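Side-chain contacts in biliverdin reductase (Synechocystis sp., PDB 5B3T), which reduces biliverdin, a tetrapyrrole of the heme degradation pathway, using NAD(P)H, probably to yield bilirubin: residues 259-264 / 268-273; 187-192 / 234-239; 145-150 / 194-199. All blocks are in the same frame, centred on the assembly; numbering follows the deposited sequence.

Contact 1: 259-264 / 268-273; sequences TLIFVG and RLIQGQ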
ATOM      1  N   THR A 259      17.433  19.467  -3.124  1.00 19.53           N
ATOM      2  CA  THR A 259      17.158  18.326  -2.263  1.00 20.51           C
ATOM      3  C   THR A 259      15.751  18.438  -1.694  1.00 19.28           C
ATOM      4  O   THR A 259      15.332  19.515  -1.257  1.00 21.64           O
ATOM      5  CB  THR A 259      18.177  18.237  -1.114  1.00 20.45           C
ATOM      6  OG1 THR A 259      19.449  17.827  -1.630  1.00 20.81           O
ATOM      7  CG2 THR A 259      17.722  17.247  -0.049  1.00 19.68           C
ATOM      8  N   LEU A 260      15.024  17.325  -1.708  1.00 17.57           N
ATOM      9  CA  LEU A 260      13.737  17.205  -1.037  1.00 18.82           C
ATOM     10  C   LEU A 260      13.915  16.373   0.226  1.00 20.14           C
ATOM     11  O   LEU A 260      14.438  15.256   0.168  1.00 18.16           O
ATOM     12  CB  LEU A 260      12.696  16.558  -1.954  1.00 19.20           C
ATOM     13  CG  LEU A 260      12.331  17.294  -3.245  1.00 20.75           C
ATOM     14  CD1 LEU A 260      11.466  16.416  -4.139  1.00 19.39           C
ATOM     15  CD2 LEU A 260      11.617  18.595  -2.921  1.00 18.69           C
ATOM     16  N   ILE A 261      13.489  16.917   1.363  1.00 17.74           N
ATOM     17  CA  ILE A 261      13.563  16.223   2.644  1.00 21.15           C
ATOM     18  C   ILE A 261      12.161  16.127   3.212  1.00 20.33           C
ATOM     19  O   ILE A 261      11.509  17.154   3.438  1.00 20.54           O
ATOM     20  CB  ILE A 261      14.471  16.941   3.648  1.00 22.53           C
ATOM     21  CG1 ILE A 261      15.784  17.347   3.007  1.00 24.37           C
ATOM     22  CG2 ILE A 261      14.733  16.053   4.855  1.00 22.62           C
ATOM     23  CD1 ILE A 261      16.605  18.144   3.940  1.00 36.01           C
ATOM     24  N   PHE A 262      11.711  14.905   3.473  1.00 17.70           N
ATOM     25  CA  PHE A 262      10.458  14.678   4.174  1.00 19.03           C
ATOM     26  C   PHE A 262      10.751  13.945   5.474  1.00 21.49           C
ATOM     27  O   PHE A 262      11.302  12.839   5.459  1.00 21.06           O
ATOM     28  CB  PHE A 262       9.467  13.905   3.302  1.00 19.24           C
ATOM     29  CG  PHE A 262       8.966  14.694   2.126  1.00 18.83           C
ATOM     30  CD1 PHE A 262       9.682  14.723   0.942  1.00 18.98           C
ATOM     31  CD2 PHE A 262       7.794  15.429   2.215  1.00 18.48           C
ATOM     32  CE1 PHE A 262       9.233  15.460  -0.139  1.00 20.61           C
ATOM     33  CE2 PHE A 262       7.337  16.167   1.138  1.00 18.74           C
ATOM     34  CZ  PHE A 262       8.057  16.181  -0.042  1.00 19.17           C
ATOM     35  N   VAL A 263      10.413  14.581   6.592  1.00 19.21           N
ATOM     36  CA  VAL A 263      10.487  13.980   7.917  1.00 21.54           C
ATOM     37  C   VAL A 263       9.052  13.755   8.365  1.00 22.19           C
ATOM     38  O   VAL A 263       8.336  14.712   8.685  1.00 20.94           O
ATOM     39  CB  VAL A 263      11.251  14.862   8.912  1.00 21.51           C
ATOM     40  CG1 VAL A 263      11.295  14.200  10.284  1.00 22.24           C
ATOM     41  CG2 VAL A 263      12.657  15.154   8.399  1.00 21.82           C
ATOM     42  N   GLY A 264       8.626  12.498   8.386  1.00 21.71           N
ATOM     43  CA  GLY A 264       7.211  12.227   8.563  1.00 23.38           C
ATOM     44  C   GLY A 264       6.448  12.831   7.402  1.00 23.15           C
ATOM     45  O   GLY A 264       6.835  12.693   6.237  1.00 21.10           O
ATOM     46  N   ARG A 268      10.457  19.817   2.969  1.00 24.11           N
ATOM     47  CA  ARG A 268      11.160  21.062   2.664  1.00 26.09           C
ATOM     48  C   ARG A 268      12.086  20.978   1.444  1.00 24.35           C
ATOM     49  O   ARG A 268      12.936  20.093   1.355  1.00 22.93           O
ATOM     50  CB  ARG A 268      11.951  21.539   3.885  1.00 28.23           C
ATOM     51  CG  ARG A 268      11.245  21.306   5.211  1.00 33.85           C
ATOM     52  CD  ARG A 268      12.177  21.560   6.384  1.00 38.55           C
ATOM     53  NE  ARG A 268      13.376  20.731   6.320  1.00 45.50           N
ATOM     54  CZ  ARG A 268      14.614  21.211   6.248  1.00 44.93           C
ATOM     55  NH1 ARG A 268      14.819  22.521   6.231  1.00 46.61           N
ATOM     56  NH2 ARG A 268      15.647  20.382   6.192  1.00 45.18           N
ATOM     57  N   LEU A 269      11.912  21.916   0.516  1.00 24.06           N
ATOM     58  CA  LEU A 269      12.723  21.997  -0.690  1.00 24.31           C
ATOM     59  C   LEU A 269      13.945  22.853  -0.390  1.00 27.25           C
ATOM     60  O   LEU A 269      13.815  23.951   0.163  1.00 27.18           O
ATOM     61  CB  LEU A 269      11.926  22.598  -1.848  1.00 25.17           C
ATOM     62  CG  LEU A 269      12.727  22.969  -3.098  1.00 25.89           C
ATOM     63  CD1 LEU A 269      13.364  21.744  -3.735  1.00 23.09           C
ATOM     64  CD2 LEU A 269      11.855  23.707  -4.096  1.00 25.65           C
ATOM     65  N   ILE A 270      15.125  22.349  -0.735  1.00 25.97           N
ATOM     66  CA  ILE A 270      16.379  23.062  -0.514  1.00 26.37           C
ATOM     67  C   ILE A 270      17.049  23.267  -1.863  1.00 27.15           C
ATOM     68  O   ILE A 270      17.367  22.294  -2.556  1.00 23.68           O
ATOM     69  CB  ILE A 270      17.310  22.309   0.447  1.00 26.41           C
ATOM     70  CG1 ILE A 270      16.553  21.869   1.698  1.00 30.03           C
ATOM     71  CG2 ILE A 270      18.490  23.184   0.830  1.00 29.95           C
ATOM     72  CD1 ILE A 270      17.450  21.314   2.771  1.00 33.29           C
ATOM     73  N   GLN A 271      17.262  24.528  -2.232  1.00 28.56           N
ATOM     74  CA  GLN A 271      17.959  24.890  -3.463  1.00 28.00           C
ATOM     75  C   GLN A 271      18.925  26.021  -3.140  1.00 31.87           C
ATOM     76  O   GLN A 271      18.499  27.137  -2.834  1.00 32.51           O
ATOM     77  CB  GLN A 271      16.976  25.308  -4.558  1.00 28.64           C
ATOM     78  CG  GLN A 271      16.014  24.215  -4.993  1.00 27.33           C
ATOM     79  CD  GLN A 271      15.141  24.641  -6.155  1.00 28.05           C
ATOM     80  OE1 GLN A 271      15.082  23.964  -7.180  1.00 29.79           O
ATOM     81  NE2 GLN A 271      14.458  25.768  -6.002  1.00 29.25           N
ATOM     82  N   GLY A 272      20.217  25.740  -3.210  1.00 30.06           N
ATOM     83  CA  GLY A 272      21.197  26.755  -2.860  1.00 32.19           C
ATOM     84  C   GLY A 272      21.070  27.111  -1.393  1.00 34.93           C
ATOM     85  O   GLY A 272      21.203  26.256  -0.509  1.00 34.16           O
ATOM     86  N   GLN A 273      20.795  28.384  -1.116  1.00 37.55           N
ATOM     87  CA  GLN A 273      20.641  28.859   0.250  1.00 39.19           C
ATOM     88  C   GLN A 273      19.184  29.032   0.666  1.00 38.77           C
ATOM     89  O   GLN A 273      18.928  29.380   1.822  1.00 40.91           O
ATOM     90  CB  GLN A 273      21.391  30.185   0.440  1.00 40.66           C
ATOM     91  CG  GLN A 273      22.903  30.092   0.273  1.00 42.59           C
ATOM     92  CD  GLN A 273      23.500  28.876   0.954  1.00 45.29           C
ATOM     93  OE1 GLN A 273      23.874  27.904   0.297  1.00 45.80           O
ATOM     94  NE2 GLN A 273      23.596  28.924   2.279  1.00 42.48           N
TER
HETATM   95  O   HOH W   1      12.047  18.440   6.195  1.00 26.68           O
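Nearly equal first torsions set I261 and I270 against each other: each holds CG1 opposite its carbonyl carbon, beside the backbone N (chi1 -47° and -48°), and each chain is extended beyond that point. Their CD1 methyls meet at 3.5 Å, closer than two methyl carbons normally pack. The same I261 CD1 is 3.3 Å from R268 NH2, because R268 bends at chi3 (-57°) and lies alongside the isoleucine, pointing the same way. A water in the guanidinium plane takes a 2.7 Å bond from R268 NE and donates to I261 O at 3.1 Å, while NH1 forms a salt bridge with E275 on the next strand. On the other face of the sheet, L260 CD2 packs at 3.7 Å against L269 CD1, a buried pair backed by I150 and I278. Backbone bonds join both strands through two hydrogen-bonded pairs, T259 with I270 and I261 with R268; three of the four bonds, T259 N to I270 O among them, measure 2.9 Å, but I261 N to R268 O is longer at 3.2 Å. The leucines form the non-hydrogen-bonded pair between them. One buried and one partly exposed face characterise this antiparallel beta hairpin of the C-terminal mixed sheet.

Contact 2: 187-192 / 234-239; sequences SRISRF and AEVIYG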
ATOM      1  N   SER A 187       7.246  -0.491  -2.741  1.00 14.25           N
ATOM      2  CA  SER A 187       6.174   0.080  -3.547  1.00 14.52           C
ATOM      3  C   SER A 187       6.315   1.592  -3.642  1.00 14.41           C
ATOM      4  O   SER A 187       6.128   2.174  -4.717  1.00 14.50           O
ATOM      5  CB  SER A 187       4.815  -0.299  -2.961  1.00 14.27           C
ATOM      6  OG  SER A 187       3.762   0.372  -3.633  1.00 14.44           O
ATOM      7  N   ARG A 188       6.661   2.242  -2.530  1.00 13.59           N
ATOM      8  CA  ARG A 188       6.834   3.691  -2.534  1.00 14.92           C
ATOM      9  C   ARG A 188       7.969   4.111  -3.459  1.00 15.54           C
ATOM     10  O   ARG A 188       7.827   5.050  -4.251  1.00 16.28           O
ATOM     11  CB  ARG A 188       7.090   4.191  -1.110  1.00 14.75           C
ATOM     12  CG  ARG A 188       5.891   4.082  -0.180  1.00 14.41           C
ATOM     13  CD  ARG A 188       5.106   5.390  -0.126  1.00 14.08           C
ATOM     14  NE  ARG A 188       4.634   5.815  -1.442  1.00 13.04           N
ATOM     15  CZ  ARG A 188       3.385   5.660  -1.868  1.00 13.97           C
ATOM     16  NH1 ARG A 188       2.478   5.108  -1.074  1.00 13.05           N
ATOM     17  NH2 ARG A 188       3.037   6.069  -3.081  1.00 14.42           N
ATOM     18  N   ILE A 189       9.108   3.418  -3.377  1.00 13.98           N
ATOM     19  CA  ILE A 189      10.285   3.838  -4.126  1.00 14.90           C
ATOM     20  C   ILE A 189      10.163   3.528  -5.615  1.00 16.72           C
ATOM     21  O   ILE A 189      10.934   4.064  -6.419  1.00 15.10           O
ATOM     22  CB  ILE A 189      11.547   3.179  -3.532  1.00 14.95           C
ATOM     23  CG1 ILE A 189      12.793   4.002  -3.863  1.00 15.95           C
ATOM     24  CG2 ILE A 189      11.708   1.753  -4.049  1.00 13.61           C
ATOM     25  CD1 ILE A 189      12.777   5.401  -3.282  1.00 15.41           C
ATOM     26  N   SER A 190       9.206   2.691  -6.010  1.00 15.44           N
ATOM     27  CA  SER A 190       9.121   2.196  -7.378  1.00 16.92           C
ATOM     28  C   SER A 190       8.133   2.964  -8.243  1.00 15.89           C
ATOM     29  O   SER A 190       7.996   2.646  -9.428  1.00 16.41           O
ATOM     30  CB  SER A 190       8.734   0.714  -7.378  1.00 16.02           C
ATOM     31  OG  SER A 190       7.359   0.556  -7.072  1.00 15.91           O
ATOM     32  N   ARG A 191       7.441   3.959  -7.691  1.00 16.80           N
ATOM     33  CA  ARG A 191       6.374   4.647  -8.407  1.00 17.60           C
ATOM     34  C   ARG A 191       6.829   5.978  -8.994  1.00 19.38           C
ATOM     35  O   ARG A 191       6.011   6.882  -9.201  1.00 20.62           O
ATOM     36  CB  ARG A 191       5.166   4.828  -7.492  1.00 17.06           C
ATOM     37  CG  ARG A 191       4.542   3.494  -7.118  1.00 16.21           C
ATOM     38  CD  ARG A 191       3.532   3.605  -5.995  1.00 16.92           C
ATOM     39  NE  ARG A 191       3.044   2.284  -5.602  1.00 15.61           N
ATOM     40  CZ  ARG A 191       1.955   1.711  -6.102  1.00 15.98           C
ATOM     41  NH1 ARG A 191       1.231   2.343  -7.016  1.00 17.20           N
ATOM     42  NH2 ARG A 191       1.587   0.506  -5.688  1.00 14.77           N
ATOM     43  N   PHE A 192       8.124   6.106  -9.283  1.00 18.55           N
ATOM     44  CA  PHE A 192       8.664   7.227 -10.045  1.00 21.16           C
ATOM     45  C   PHE A 192       9.380   6.749 -11.310  1.00 20.87           C
ATOM     46  O   PHE A 192      10.265   7.450 -11.818  1.00 20.00           O
ATOM     47  CB  PHE A 192       9.611   8.060  -9.173  1.00 19.65           C
ATOM     48  CG  PHE A 192       9.036   8.445  -7.830  1.00 20.37           C
ATOM     49  CD1 PHE A 192       8.170   9.521  -7.702  1.00 19.95           C
ATOM     50  CD2 PHE A 192       9.367   7.721  -6.695  1.00 18.53           C
ATOM     51  CE1 PHE A 192       7.650   9.867  -6.463  1.00 19.41           C
ATOM     52  CE2 PHE A 192       8.848   8.061  -5.458  1.00 19.14           C
ATOM     53  CZ  PHE A 192       7.990   9.134  -5.344  1.00 18.50           C
ATOM     54  N   ALA A 234      19.456   4.432  -4.596  1.00 17.52           N
ATOM     55  CA  ALA A 234      18.460   4.596  -3.549  1.00 16.97           C
ATOM     56  C   ALA A 234      18.701   3.592  -2.433  1.00 17.99           C
ATOM     57  O   ALA A 234      19.048   2.434  -2.685  1.00 18.67           O
ATOM     58  CB  ALA A 234      17.041   4.429  -4.101  1.00 15.72           C
ATOM     59  N   GLU A 235      18.518   4.048  -1.199  1.00 15.67           N
ATOM     60  CA  GLU A 235      18.574   3.201  -0.019  1.00 16.50           C
ATOM     61  C   GLU A 235      17.172   3.111   0.563  1.00 16.19           C
ATOM     62  O   GLU A 235      16.511   4.137   0.753  1.00 14.15           O
ATOM     63  CB  GLU A 235      19.554   3.765   1.013  1.00 17.92           C
ATOM     64  CG  GLU A 235      20.947   4.027   0.462  1.00 18.40           C
ATOM     65  CD  GLU A 235      21.801   4.847   1.409  1.00 19.77           C
ATOM     66  OE1 GLU A 235      21.241   5.429   2.359  1.00 19.83           O
ATOM     67  OE2 GLU A 235      23.029   4.921   1.195  1.00 19.42           O
ATOM     68  N   VAL A 236      16.710   1.889   0.821  1.00 13.37           N
ATOM     69  CA  VAL A 236      15.367   1.645   1.336  1.00 15.02           C
ATOM     70  C   VAL A 236      15.495   0.799   2.594  1.00 14.90           C
ATOM     71  O   VAL A 236      15.946  -0.351   2.529  1.00 16.09           O
ATOM     72  CB  VAL A 236      14.467   0.951   0.300  1.00 14.36           C
ATOM     73  CG1 VAL A 236      13.065   0.769   0.850  1.00 13.47           C
ATOM     74  CG2 VAL A 236      14.432   1.750  -0.995  1.00 13.78           C
ATOM     75  N   ILE A 237      15.095   1.362   3.732  1.00 14.70           N
ATOM     76  CA  ILE A 237      15.338   0.776   5.046  1.00 15.41           C
ATOM     77  C   ILE A 237      14.003   0.577   5.750  1.00 14.55           C
ATOM     78  O   ILE A 237      13.180   1.499   5.802  1.00 14.20           O
ATOM     79  CB  ILE A 237      16.265   1.666   5.896  1.00 16.36           C
ATOM     80  CG1 ILE A 237      17.451   2.165   5.067  1.00 16.76           C
ATOM     81  CG2 ILE A 237      16.750   0.913   7.128  1.00 16.49           C
ATOM     82  CD1 ILE A 237      18.366   1.066   4.569  1.00 17.40           C
ATOM     83  N   TYR A 238      13.794  -0.618   6.301  1.00 12.83           N
ATOM     84  CA  TYR A 238      12.594  -0.915   7.076  1.00 14.26           C
ATOM     85  C   TYR A 238      12.998  -1.664   8.334  1.00 15.74           C
ATOM     86  O   TYR A 238      13.500  -2.790   8.253  1.00 14.45           O
ATOM     87  CB  TYR A 238      11.583  -1.737   6.269  1.00 14.85           C
ATOM     88  CG  TYR A 238      10.288  -2.012   7.010  1.00 15.33           C
ATOM     89  CD1 TYR A 238      10.148  -3.131   7.823  1.00 16.31           C
ATOM     90  CD2 TYR A 238       9.206  -1.149   6.896  1.00 15.66           C
ATOM     91  CE1 TYR A 238       8.967  -3.381   8.502  1.00 14.69           C
ATOM     92  CE2 TYR A 238       8.023  -1.391   7.568  1.00 16.51           C
ATOM     93  CZ  TYR A 238       7.909  -2.508   8.369  1.00 15.60           C
ATOM     94  OH  TYR A 238       6.733  -2.752   9.041  1.00 16.26           O
ATOM     95  N   GLY A 239      12.770  -1.045   9.488  1.00 15.19           N
ATOM     96  CA  GLY A 239      13.039  -1.691  10.756  1.00 16.73           C
ATOM     97  C   GLY A 239      11.949  -1.439  11.777  1.00 17.20           C
ATOM     98  O   GLY A 239      11.385  -0.344  11.831  1.00 15.80           O
TER
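A helix laid against a beta-sheet gives this buried contact: I189, in the last turn of helix 183-189, presses on A234 and V236 of strand 233-241. A234 and V236 are two residues apart, so both side chains face the helix, whereas E235 between them turns to the other side to meet R157 and Y155. V236 CG2 does most of the touching, lying 4.0 Å from I189 CG1 and 4.1 Å from I189 CG2, so that it nestles where the isoleucine branches. I189 and V236 run alongside each other, pointing opposite ways. With CG1 set away from the backbone N (chi1 -156°), I189 also brings that methylene to 4.3 Å from A234 CB. Behind this apolar front the helix end is tied by polar bonds. R191 approaches S187 side-on, NE reaching OG at 2.8 Å and NH2 reaching the same OG at 3.0 Å, with the oxygen in the guanidinium plane; H132 ND1 also bonds to this hydroxyl. Both bonds fix the rotation of the arginine, whose cation-pi partner is Y105, which contacts NADP(+) when the cofactor is bound. I189 belongs to the helix-on-sheet core of the C-terminal alpha/beta domain of the Gfo/Idh/MocA family.

Contact 3: 145-150 / 194-199; sequences QNLGKI and DLFGTV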
ATOM      1  N   GLN A 145       4.946  16.378  -7.154  1.00 22.59           N
ATOM      2  CA  GLN A 145       4.731  17.773  -7.520  1.00 24.52           C
ATOM      3  C   GLN A 145       6.004  18.608  -7.482  1.00 23.50           C
ATOM      4  O   GLN A 145       5.988  19.742  -7.974  1.00 23.21           O
ATOM      5  CB  GLN A 145       3.686  18.397  -6.594  1.00 24.09           C
ATOM      6  CG  GLN A 145       2.249  18.056  -6.954  1.00 29.17           C
ATOM      7  CD  GLN A 145       1.274  18.416  -5.849  1.00 35.08           C
ATOM      8  OE1 GLN A 145       1.509  19.346  -5.077  1.00 42.11           O
ATOM      9  NE2 GLN A 145       0.169  17.684  -5.771  1.00 33.94           N
ATOM     10  N   ASN A 146       7.098  18.091  -6.918  1.00 22.08           N
ATOM     11  CA  ASN A 146       8.302  18.887  -6.737  1.00 23.25           C
ATOM     12  C   ASN A 146       9.571  18.241  -7.277  1.00 23.38           C
ATOM     13  O   ASN A 146      10.628  18.879  -7.240  1.00 22.22           O
ATOM     14  CB  ASN A 146       8.501  19.219  -5.250  1.00 21.99           C
ATOM     15  CG  ASN A 146       7.478  20.214  -4.733  1.00 23.23           C
ATOM     16  OD1 ASN A 146       7.602  21.420  -4.955  1.00 23.56           O
ATOM     17  ND2 ASN A 146       6.462  19.714  -4.042  1.00 20.49           N
ATOM     18  N   LEU A 147       9.504  17.002  -7.777  1.00 22.22           N
ATOM     19  CA  LEU A 147      10.689  16.373  -8.353  1.00 23.20           C
ATOM     20  C   LEU A 147      11.223  17.159  -9.542  1.00 24.37           C
ATOM     21  O   LEU A 147      12.440  17.210  -9.757  1.00 25.63           O
ATOM     22  CB  LEU A 147      10.378  14.935  -8.769  1.00 24.05           C
ATOM     23  CG  LEU A 147      10.714  13.855  -7.738  1.00 22.55           C
ATOM     24  CD1 LEU A 147      10.280  12.485  -8.231  1.00 23.75           C
ATOM     25  CD2 LEU A 147      12.201  13.866  -7.429  1.00 21.82           C
ATOM     26  N   GLY A 148      10.336  17.785 -10.319  1.00 26.51           N
ATOM     27  CA  GLY A 148      10.773  18.571 -11.459  1.00 25.52           C
ATOM     28  C   GLY A 148      11.645  19.755 -11.095  1.00 25.47           C
ATOM     29  O   GLY A 148      12.277  20.343 -11.979  1.00 29.87           O
ATOM     30  N   LYS A 149      11.706  20.112  -9.813  1.00 24.55           N
ATOM     31  CA  LYS A 149      12.460  21.273  -9.364  1.00 24.09           C
ATOM     32  C   LYS A 149      13.922  20.973  -9.045  1.00 24.59           C
ATOM     33  O   LYS A 149      14.720  21.912  -8.967  1.00 24.17           O
ATOM     34  CB  LYS A 149      11.804  21.887  -8.120  1.00 25.13           C
ATOM     35  CG  LYS A 149      10.409  22.458  -8.336  1.00 25.30           C
ATOM     36  CD  LYS A 149       9.887  23.079  -7.045  1.00 24.58           C
ATOM     37  CE  LYS A 149       8.582  23.836  -7.250  1.00 25.43           C
ATOM     38  NZ  LYS A 149       7.522  22.979  -7.847  1.00 26.63           N
ATOM     39  N   ILE A 150      14.300  19.708  -8.860  1.00 22.37           N
ATOM     40  CA  ILE A 150      15.612  19.378  -8.314  1.00 22.61           C
ATOM     41  C   ILE A 150      16.526  18.728  -9.346  1.00 21.62           C
ATOM     42  O   ILE A 150      17.590  18.215  -8.984  1.00 21.80           O
ATOM     43  CB  ILE A 150      15.492  18.497  -7.060  1.00 21.98           C
ATOM     44  CG1 ILE A 150      14.941  17.114  -7.412  1.00 21.09           C
ATOM     45  CG2 ILE A 150      14.605  19.168  -6.026  1.00 21.68           C
ATOM     46  CD1 ILE A 150      14.900  16.166  -6.229  1.00 19.46           C
ATOM     47  N   ASP A 194       8.582   6.895 -14.150  1.00 25.00           N
ATOM     48  CA  ASP A 194       8.445   7.912 -15.187  1.00 25.64           C
ATOM     49  C   ASP A 194       9.678   8.807 -15.246  1.00 28.06           C
ATOM     50  O   ASP A 194      10.028   9.328 -16.305  1.00 26.47           O
ATOM     51  CB  ASP A 194       7.193   8.756 -14.944  1.00 31.57           C
ATOM     52  CG  ASP A 194       7.144   9.991 -15.824  1.00 35.33           C
ATOM     53  OD1 ASP A 194       7.579   9.908 -16.992  1.00 43.95           O
ATOM     54  OD2 ASP A 194       6.670  11.043 -15.349  1.00 43.70           O
ATOM     55  N   LEU A 195      10.333   8.980 -14.101  1.00 24.77           N
ATOM     56  CA  LEU A 195      11.508   9.797 -14.022  1.00 24.03           C
ATOM     57  C   LEU A 195      12.803   9.072 -13.729  1.00 23.30           C
ATOM     58  O   LEU A 195      13.806   9.398 -14.252  1.00 22.71           O
ATOM     59  CB  LEU A 195      11.302  10.844 -12.946  1.00 25.21           C
ATOM     60  CG  LEU A 195      10.198  11.890 -13.142  1.00 28.48           C
ATOM     61  CD1 LEU A 195       9.503  12.316 -11.869  1.00 27.86           C
ATOM     62  CD2 LEU A 195      10.833  13.080 -13.851  1.00 31.02           C
ATOM     63  N   PHE A 196      12.763   8.086 -12.859  1.00 21.41           N
ATOM     64  CA  PHE A 196      13.971   7.378 -12.458  1.00 20.24           C
ATOM     65  C   PHE A 196      14.332   6.234 -13.392  1.00 20.21           C
ATOM     66  O   PHE A 196      15.452   5.713 -13.310  1.00 20.18           O
ATOM     67  CB  PHE A 196      13.812   6.824 -11.037  1.00 19.93           C
ATOM     68  CG  PHE A 196      13.576   7.882  -9.990  1.00 20.13           C
ATOM     69  CD1 PHE A 196      13.876   9.211 -10.246  1.00 19.60           C
ATOM     70  CD2 PHE A 196      13.051   7.546  -8.753  1.00 17.91           C
ATOM     71  CE1 PHE A 196      13.661  10.184  -9.290  1.00 19.30           C
ATOM     72  CE2 PHE A 196      12.837   8.516  -7.789  1.00 18.78           C
ATOM     73  CZ  PHE A 196      13.141   9.839  -8.059  1.00 18.21           C
ATOM     74  N   GLY A 197      13.423   5.837 -14.279  1.00 22.50           N
ATOM     75  CA  GLY A 197      13.601   4.611 -15.025  1.00 20.23           C
ATOM     76  C   GLY A 197      13.295   3.417 -14.142  1.00 21.34           C
ATOM     77  O   GLY A 197      12.776   3.544 -13.030  1.00 21.24           O
ATOM     78  N   THR A 198      13.634   2.236 -14.644  1.00 19.26           N
ATOM     79  CA  THR A 198      13.394   1.021 -13.886  1.00 20.38           C
ATOM     80  C   THR A 198      14.603   0.689 -13.013  1.00 22.36           C
ATOM     81  O   THR A 198      15.710   1.190 -13.219  1.00 22.25           O
ATOM     82  CB  THR A 198      13.066  -0.144 -14.824  1.00 20.89           C
ATOM     83  OG1 THR A 198      14.120  -0.294 -15.780  1.00 19.36           O
ATOM     84  CG2 THR A 198      11.755   0.107 -15.561  1.00 19.55           C
ATOM     85  N   VAL A 199      14.370  -0.152 -12.007  1.00 19.68           N
ATOM     86  CA  VAL A 199      15.458  -0.661 -11.181  1.00 21.98           C
ATOM     87  C   VAL A 199      16.355  -1.547 -12.037  1.00 24.18           C
ATOM     88  O   VAL A 199      15.873  -2.445 -12.736  1.00 23.00           O
ATOM     89  CB  VAL A 199      14.903  -1.436  -9.977  1.00 22.06           C
ATOM     90  CG1 VAL A 199      16.032  -2.105  -9.225  1.00 23.09           C
ATOM     91  CG2 VAL A 199      14.114  -0.517  -9.049  1.00 19.97           C
TER
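Across the contact the interactions are wholly apolar, and L147 is their hub. L147 CD1 meets L195 CD1 at 3.7 Å and F196 CZ at 3.9 Å, while L147 CD2 lies 4.2 Å from that same CZ. The two leucines cross at a slant; toward F196 the L147 side chain comes at about a right angle, so that both methyls reach the CZ end of the ring from the same side, CD1 obliquely and nearer. L147 reaches this place with chi1 at -94°, well off a staggered position, and L195 keeps CG beside its own backbone N (chi1 -64°). F192 adds a further aromatic side chain to the cluster, touching L147 and meeting the F196 ring with their planes at about 45°. Polar bonds, by contrast, stay on each side and shape the backbone. Beyond helix 137-146 the chain turns tightly, with K149 N bonded to N146 O at 3.1 Å and I150 N to L147 O at 3.2 Å. N146 ND2 returns to A142 O within the helix. On the opposite segment, L195 O accepts a bond from N230 ND2, and G197, with positive phi, ends the short helix before strand 199-210. Two helix ends, each leading toward a strand of the same sheet, thus meet through a small leucine-phenylalanine cluster in the C-terminal alpha/beta domain.

In the fold
All three contacts lie in the C-terminal alpha/beta domain, but at different depths. Contact 2 is the innermost, its centre about 12 Å from that of the chain, and all its touching residues are buried; the centre of contact 1 is about 25 Å out, and it is only partly buried. Contact 3 falls between them, largely buried but with one exposed leucine. Chemistry follows place: contact 1 adds main-chain bonds and a hydrated, charged side to its apolar pairs, whereas contacts 2 and 3 rely on apolar packing alone. Contact 3 connects its neighbours: helices 183-189 and 193-196 follow each other in the chain, and L260 and L269 pack against segment 145-150. Contacts 1 and 2 share the mixed sheet without touching.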